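Local coordinates for probable branched-chain amino acid ABC transporter, amino acid binding protein (Thermus thermophilus, PDB 3LKB) that binds valine and probably delivers branched-chain amino acids to an ABC transporter for uptake into the cell, at residues A[76-81]-A[314-319]; A[100-105]-A[294-299]; A[189-194]-A[225-230]. The protein carries 2 engineered substitutions. All coordinates share one frame; numbering follows the deposited sequence.

Contact 1 of 3, residues A[76-81]-A[314-319]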
# COMPACT_ATOMS: atom_id res chain seq x y z
N ILE A 76 -15.17 21.96 -2.45
CA ILE A 76 -13.81 22.11 -2.99
C ILE A 76 -13.71 23.10 -4.15
O ILE A 76 -14.49 23.04 -5.08
CB ILE A 76 -13.15 20.73 -3.39
CG1 ILE A 76 -13.96 19.97 -4.46
CG2 ILE A 76 -12.96 19.83 -2.16
CD1 ILE A 76 -13.21 18.82 -5.07
N PRO A 77 -12.72 23.99 -4.10
CA PRO A 77 -12.39 24.88 -5.20
C PRO A 77 -11.41 24.29 -6.25
O PRO A 77 -11.21 24.92 -7.31
CB PRO A 77 -11.74 26.07 -4.46
CG PRO A 77 -11.06 25.42 -3.28
CD PRO A 77 -11.95 24.30 -2.88
N VAL A 78 -10.83 23.13 -5.93
CA VAL A 78 -9.87 22.35 -6.78
C VAL A 78 -10.03 20.87 -6.44
O VAL A 78 -10.42 20.54 -5.33
CB VAL A 78 -8.36 22.62 -6.44
CG1 VAL A 78 -7.42 22.23 -7.65
CG2 VAL A 78 -8.12 24.02 -6.03
N PHE A 79 -9.64 20.00 -7.38
CA PHE A 79 -9.72 18.54 -7.26
C PHE A 79 -8.34 18.07 -7.66
O PHE A 79 -7.90 18.34 -8.79
CB PHE A 79 -10.74 18.03 -8.28
CG PHE A 79 -10.87 16.51 -8.38
CD1 PHE A 79 -10.48 15.65 -7.34
CD2 PHE A 79 -11.43 15.95 -9.53
CE1 PHE A 79 -10.65 14.25 -7.44
CE2 PHE A 79 -11.61 14.56 -9.65
CZ PHE A 79 -11.19 13.70 -8.58
N LEU A 80 -7.64 17.42 -6.73
CA LEU A 80 -6.41 16.69 -6.98
C LEU A 80 -6.82 15.25 -7.30
O LEU A 80 -7.42 14.56 -6.45
CB LEU A 80 -5.50 16.74 -5.75
CG LEU A 80 -4.98 18.13 -5.36
CD1 LEU A 80 -4.21 18.15 -4.08
CD2 LEU A 80 -4.12 18.67 -6.43
N SER A 81 -6.62 14.82 -8.55
CA SER A 81 -7.12 13.51 -8.94
C SER A 81 -5.98 12.60 -9.30
O SER A 81 -4.80 12.99 -9.21
CB SER A 81 -8.07 13.62 -10.14
OG SER A 81 -7.39 14.09 -11.26
N GLU A 314 -13.84 29.47 -9.19
CA GLU A 314 -13.61 30.53 -10.17
C GLU A 314 -12.34 31.32 -9.90
O GLU A 314 -11.56 31.55 -10.81
CB GLU A 314 -14.83 31.45 -10.29
CG GLU A 314 -16.03 30.73 -10.95
CD GLU A 314 -17.38 31.39 -10.59
OE1 GLU A 314 -17.59 32.59 -10.88
OE2 GLU A 314 -18.24 30.68 -10.00
N THR A 315 -12.11 31.71 -8.66
CA THR A 315 -10.94 32.51 -8.38
C THR A 315 -9.68 31.69 -8.52
O THR A 315 -8.66 32.22 -9.02
CB THR A 315 -10.97 33.20 -7.02
OG1 THR A 315 -11.07 32.21 -5.98
CG2 THR A 315 -12.19 34.10 -6.95
N VAL A 316 -9.76 30.42 -8.10
CA VAL A 316 -8.64 29.49 -8.23
C VAL A 316 -8.33 29.23 -9.70
O VAL A 316 -7.15 29.21 -10.09
CB VAL A 316 -8.93 28.15 -7.56
CG1 VAL A 316 -8.05 27.05 -8.13
CG2 VAL A 316 -8.72 28.26 -6.09
N TYR A 317 -9.38 29.09 -10.52
CA TYR A 317 -9.23 29.01 -11.96
C TYR A 317 -8.39 30.21 -12.50
O TYR A 317 -7.41 30.01 -13.24
CB TYR A 317 -10.58 28.82 -12.69
CG TYR A 317 -10.47 28.89 -14.21
CD1 TYR A 317 -10.08 27.78 -14.96
CD2 TYR A 317 -10.74 30.07 -14.90
CE1 TYR A 317 -9.96 27.83 -16.36
CE2 TYR A 317 -10.62 30.14 -16.31
CZ TYR A 317 -10.20 29.02 -17.02
OH TYR A 317 -10.06 29.04 -18.39
N GLN A 318 -8.74 31.43 -12.06
CA GLN A 318 -8.13 32.68 -12.57
C GLN A 318 -6.69 32.79 -12.14
O GLN A 318 -5.84 33.29 -12.86
CB GLN A 318 -8.89 33.93 -12.08
CG GLN A 318 -10.32 34.11 -12.63
CD GLN A 318 -10.33 34.25 -14.15
OE1 GLN A 318 -9.41 34.84 -14.73
NE2 GLN A 318 -11.36 33.70 -14.81
N ALA A 319 -6.42 32.31 -10.94
CA ALA A 319 -5.04 32.22 -10.45
C ALA A 319 -4.22 31.25 -11.32
O ALA A 319 -3.09 31.55 -11.64
CB ALA A 319 -5.03 31.79 -8.99
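V316 drops both of its methyl groups onto the turn that leads into strand 79-81, one against V78 and the other against P77. The split follows from the valine torsion: CG1 lies anti to the backbone N (chi1 158°) and CG2 beside it, so the two branches reach different neighbours. V316 CG1 meets V78 CG2 at 3.7 Å, a methyl-to-methyl touch between two side chains that cross at about a right angle. On the other branch, V316 CG2 sits 4.1 Å from CB of P77, an easy van der Waals distance. Between these two points the backbone takes part as well, since the carbonyl O of P77 stands 3.9 Å from V316 CG1. No hydrogen bond joins the two segments; V316 makes the whole contact from the helix side, against two apolar side chains and one backbone carbonyl oxygen.

V316 has further neighbours: I301 on helix 285-308 packs against both V78 and V316, and P100, just ahead of strand 101-103, also touches V316. T315, the residue before it, packs against A304 and F308 of that long helix, while its OG1 is hydrogen-bonded to R310 O. Helix 313-321 is thus laid across the N-terminal end of a parallel strand pair, 79-81 beside 101-103, the layered helix-on-sheet packing found in the lobes of periplasmic binding proteins of the leucine-binding family.

Contact 2 of 3, residues A[100-105]-A[294-299]. Engineered in segment 294-299: A295 (natural residue Ser). With VAL (valine), chain C.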
# COMPACT_ATOMS: atom_id res chain seq x y z
N PRO A 100 -11.33 23.37 -11.38
CA PRO A 100 -9.95 23.05 -11.80
C PRO A 100 -9.46 21.76 -11.20
O PRO A 100 -9.64 21.55 -10.01
CB PRO A 100 -9.13 24.20 -11.22
CG PRO A 100 -10.09 25.33 -11.10
CD PRO A 100 -11.42 24.68 -10.72
N THR A 101 -8.82 20.94 -12.00
CA THR A 101 -8.50 19.58 -11.61
C THR A 101 -7.10 19.32 -12.01
O THR A 101 -6.75 19.50 -13.20
CB THR A 101 -9.41 18.60 -12.35
OG1 THR A 101 -10.71 18.76 -11.81
CG2 THR A 101 -9.00 17.14 -12.17
N ILE A 102 -6.28 18.93 -11.04
CA ILE A 102 -4.88 18.66 -11.32
C ILE A 102 -4.65 17.17 -11.12
O ILE A 102 -4.63 16.71 -9.97
CB ILE A 102 -3.98 19.45 -10.36
CG1 ILE A 102 -4.34 20.93 -10.46
CG2 ILE A 102 -2.50 19.14 -10.63
CD1 ILE A 102 -3.74 21.83 -9.34
N PRO A 103 -4.51 16.40 -12.22
CA PRO A 103 -4.34 14.95 -12.16
C PRO A 103 -2.89 14.45 -12.01
O PRO A 103 -1.96 15.07 -12.51
CB PRO A 103 -4.89 14.48 -13.51
CG PRO A 103 -5.29 15.69 -14.27
CD PRO A 103 -4.65 16.85 -13.61
N ALA A 104 -2.72 13.34 -11.30
CA ALA A 104 -1.51 12.52 -11.37
C ALA A 104 -1.38 11.84 -12.73
O ALA A 104 -0.30 11.55 -13.15
CB ALA A 104 -1.53 11.46 -10.28
N SER A 105 -2.50 11.52 -13.36
CA SER A 105 -2.50 10.97 -14.68
C SER A 105 -1.90 12.02 -15.62
O SER A 105 -2.27 13.19 -15.57
CB SER A 105 -3.94 10.74 -15.15
OG SER A 105 -3.96 10.50 -16.55
N ALA A 294 0.14 19.14 -5.08
CA ALA A 294 -0.39 19.87 -3.92
C ALA A 294 0.16 21.31 -3.89
O ALA A 294 -0.57 22.26 -3.57
CB ALA A 294 -0.03 19.16 -2.65
N ALA A 295 1.45 21.45 -4.20
CA ALA A 295 2.08 22.79 -4.26
C ALA A 295 1.40 23.70 -5.28
O ALA A 295 1.16 24.86 -4.98
CB ALA A 295 3.58 22.68 -4.55
N ILE A 296 1.06 23.17 -6.46
CA ILE A 296 0.36 23.96 -7.46
C ILE A 296 -0.98 24.46 -6.89
O ILE A 296 -1.25 25.69 -6.93
CB ILE A 296 0.20 23.24 -8.80
CG1 ILE A 296 1.58 22.93 -9.38
CG2 ILE A 296 -0.64 24.12 -9.81
CD1 ILE A 296 1.60 22.21 -10.75
N ALA A 297 -1.75 23.53 -6.31
CA ALA A 297 -3.07 23.81 -5.69
C ALA A 297 -2.92 24.83 -4.60
O ALA A 297 -3.60 25.83 -4.60
CB ALA A 297 -3.69 22.54 -5.13
N VAL A 298 -2.02 24.58 -3.67
CA VAL A 298 -1.83 25.53 -2.62
C VAL A 298 -1.35 26.88 -3.20
O VAL A 298 -1.79 27.96 -2.77
CB VAL A 298 -0.90 25.00 -1.52
CG1 VAL A 298 -0.54 26.15 -0.52
CG2 VAL A 298 -1.56 23.82 -0.83
N GLU A 299 -0.48 26.88 -4.19
CA GLU A 299 -0.11 28.22 -4.71
C GLU A 299 -1.27 28.94 -5.42
O GLU A 299 -1.37 30.14 -5.37
CB GLU A 299 1.16 28.15 -5.57
CG GLU A 299 1.51 29.44 -6.38
CD GLU A 299 2.06 30.58 -5.54
OE1 GLU A 299 2.17 30.40 -4.32
OE2 GLU A 299 2.39 31.68 -6.10
N VAL C . -1.15 5.34 -12.63
CA VAL C . -1.56 6.62 -13.33
C VAL C . -2.12 7.67 -12.43
O VAL C . -1.31 8.46 -12.02
CB VAL C . -2.61 6.42 -14.40
CG1 VAL C . -3.89 6.01 -13.85
CG2 VAL C . -2.78 7.64 -15.06
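With its CG1 beside the backbone N (chi1 -55°) and the chain extended beyond it (chi2 167°), I102 carries CD1 out to helix 285-308, where I296 presents its CG2 branch. This is helix-on-strand packing in an alpha/beta lobe of the periplasmic binding protein fold: strand 101-103 pairs in parallel with 79-81, and the helix lies over I102. The two isoleucines meet at a slant and touch methyl to methyl, I102 CD1 to I296 CG2 at 3.9 Å. The same CD1 also reaches the next helix residue, 4.0 Å from A297 N and 4.3 Å from A297 CB. Alanine's short side chain lets the isoleucine tip come close to the helix backbone. All three residues are buried, and only apolar side chains take part, with one approach to a backbone nitrogen. L80 on the neighbouring strand also packs against I102, while I296 has I343 beside it.

Beyond P103 the strand ends and the chain runs on into the binding site, where A104 and S105 line the valine pocket. A104 O is hydrogen-bonded to OH of Y232, another pocket residue. S105 OG pairs with T84 OG1 and H107 N, while S105 CB lies 3.3 Å from CG2 of the bound valine.

Contact 3 of 3, residues A[189-194]-A[225-230]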
# COMPACT_ATOMS: atom_id res chain seq x y z
N ALA A 189 7.61 -16.51 -21.18
CA ALA A 189 6.94 -16.64 -22.46
C ALA A 189 6.92 -15.31 -23.26
O ALA A 189 7.12 -15.28 -24.47
CB ALA A 189 5.50 -17.19 -22.27
N LEU A 190 6.66 -14.21 -22.57
CA LEU A 190 6.48 -12.97 -23.28
C LEU A 190 7.83 -12.54 -23.80
O LEU A 190 7.96 -12.17 -24.95
CB LEU A 190 5.89 -11.92 -22.35
CG LEU A 190 6.06 -10.49 -22.78
CD1 LEU A 190 5.04 -10.24 -23.88
CD2 LEU A 190 5.79 -9.62 -21.60
N LEU A 191 8.84 -12.62 -22.96
CA LEU A 191 10.18 -12.27 -23.38
C LEU A 191 10.72 -13.17 -24.52
O LEU A 191 11.35 -12.66 -25.47
CB LEU A 191 11.12 -12.22 -22.16
CG LEU A 191 10.86 -11.09 -21.16
CD1 LEU A 191 11.49 -11.37 -19.82
CD2 LEU A 191 11.34 -9.71 -21.67
N LYS A 192 10.46 -14.47 -24.45
CA LYS A 192 10.83 -15.43 -25.53
C LYS A 192 10.12 -15.11 -26.86
O LYS A 192 10.72 -15.20 -27.90
CB LYS A 192 10.51 -16.88 -25.13
CG LYS A 192 11.65 -17.77 -24.70
CD LYS A 192 12.67 -17.11 -23.81
CE LYS A 192 13.21 -18.13 -22.76
NZ LYS A 192 14.35 -19.05 -23.13
N ARG A 193 8.86 -14.70 -26.80
CA ARG A 193 8.12 -14.17 -27.95
C ARG A 193 8.84 -12.99 -28.60
O ARG A 193 9.03 -12.98 -29.82
CB ARG A 193 6.70 -13.74 -27.53
CG ARG A 193 5.53 -14.54 -28.11
CD ARG A 193 5.40 -14.28 -29.63
NE ARG A 193 6.44 -15.00 -30.41
CZ ARG A 193 6.55 -15.04 -31.76
NH1 ARG A 193 5.68 -14.40 -32.56
NH2 ARG A 193 7.54 -15.75 -32.29
N PHE A 194 9.24 -12.01 -27.78
CA PHE A 194 9.99 -10.81 -28.25
C PHE A 194 11.33 -11.16 -28.88
O PHE A 194 11.68 -10.65 -29.92
CB PHE A 194 10.24 -9.84 -27.09
CG PHE A 194 9.00 -9.10 -26.63
CD1 PHE A 194 7.75 -9.35 -27.21
CD2 PHE A 194 9.09 -8.18 -25.60
CE1 PHE A 194 6.61 -8.67 -26.81
CE2 PHE A 194 7.96 -7.47 -25.16
CZ PHE A 194 6.71 -7.71 -25.76
N MET A 225 17.86 -7.13 -25.21
CA MET A 225 16.96 -6.05 -25.55
C MET A 225 17.16 -4.96 -24.52
O MET A 225 17.40 -5.22 -23.33
CB MET A 225 15.49 -6.46 -25.50
CG MET A 225 15.15 -7.89 -25.88
SD MET A 225 13.41 -8.19 -25.53
CE MET A 225 13.50 -8.07 -23.79
N ARG A 226 17.06 -3.73 -24.98
CA ARG A 226 17.07 -2.57 -24.12
C ARG A 226 15.65 -2.21 -23.64
O ARG A 226 14.69 -2.25 -24.43
CB ARG A 226 17.72 -1.42 -24.88
CG ARG A 226 17.49 -0.07 -24.28
CD ARG A 226 18.48 0.24 -23.15
NE ARG A 226 19.83 0.08 -23.66
CZ ARG A 226 20.88 0.79 -23.26
NH1 ARG A 226 20.79 1.76 -22.32
NH2 ARG A 226 22.05 0.52 -23.81
N HIS A 227 15.52 -1.87 -22.35
CA HIS A 227 14.27 -1.37 -21.78
C HIS A 227 14.24 0.13 -21.47
O HIS A 227 15.19 0.72 -20.93
CB HIS A 227 13.84 -2.20 -20.57
CG HIS A 227 13.73 -3.67 -20.84
ND1 HIS A 227 14.82 -4.45 -21.13
CD2 HIS A 227 12.66 -4.50 -20.81
CE1 HIS A 227 14.44 -5.70 -21.30
NE2 HIS A 227 13.12 -5.76 -21.13
N LEU A 228 13.10 0.74 -21.80
CA LEU A 228 12.85 2.16 -21.61
C LEU A 228 11.45 2.31 -21.04
O LEU A 228 10.65 1.37 -21.08
CB LEU A 228 12.99 2.94 -22.94
CG LEU A 228 14.18 2.53 -23.86
CD1 LEU A 228 13.93 1.22 -24.63
CD2 LEU A 228 14.48 3.68 -24.85
N GLY A 229 11.11 3.48 -20.52
CA GLY A 229 9.83 3.63 -19.88
C GLY A 229 9.47 5.05 -19.54
O GLY A 229 10.32 5.90 -19.38
N ALA A 230 8.17 5.28 -19.46
CA ALA A 230 7.62 6.57 -19.21
C ALA A 230 7.55 6.83 -17.71
O ALA A 230 7.99 6.04 -16.90
CB ALA A 230 6.28 6.60 -19.80
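Helix 188-196 and strand 226-229 stay well apart as backbones, the closest CA atoms being those of F194 and M225 at 8.9 Å, so long side chains must bridge the gap. M225, at the entry to the strand, does most of this. Its chain runs straight through chi2 (172°) and then bends at chi3 (-66°), swinging the CE methyl toward L191. There CE comes within 3.4 Å of L191 CD2, a close approach between side chains that are neither parallel nor perpendicular. The sulfur makes the second touch: M225 SD is 3.9 Å from CB of F194 and lies at the edge of the phenyl ring, near its plane. H227 contributes less. L191 CD2 sits at the edge of its imidazole, 4.4 Å from NE2.

V202 on strand 201-205 backs both M225 and H227, and L191 packs further against I214 of helix 208-220. F194 reaches Q178 and D176 on strand 173-179, so the helix also packs against this outermost strand of the same sheet. Without a hydrogen bond or salt bridge between the segments, the join depends on shape and dispersion, with thioether, leucine methyl and the CB and ring edge of F194 in van der Waals contact.

Contacts 1 and 2 belong together: their strands, 79-81 and 101-103, are neighbours in one parallel pair, and their helices, 313-321 and 285-308 respectively, are consecutive in the chain. F79 O to I102 N at 2.8 Å and S81 O to A104 N at 3.0 Å are probable hydrogen bonds joining them directly. Contact 3 lies across the chain's centre, its own centre about 41 Å from that of contact 1 and about 34 Å from that of contact 2. Touching residues of contacts 1 and 2 are all buried, their side chains aliphatic; contact 3 is largely buried, but its M225 is partly exposed, and it adds a thioether, a phenyl edge and an imidazole. Contact 2, the most central, alone includes valine-pocket residues.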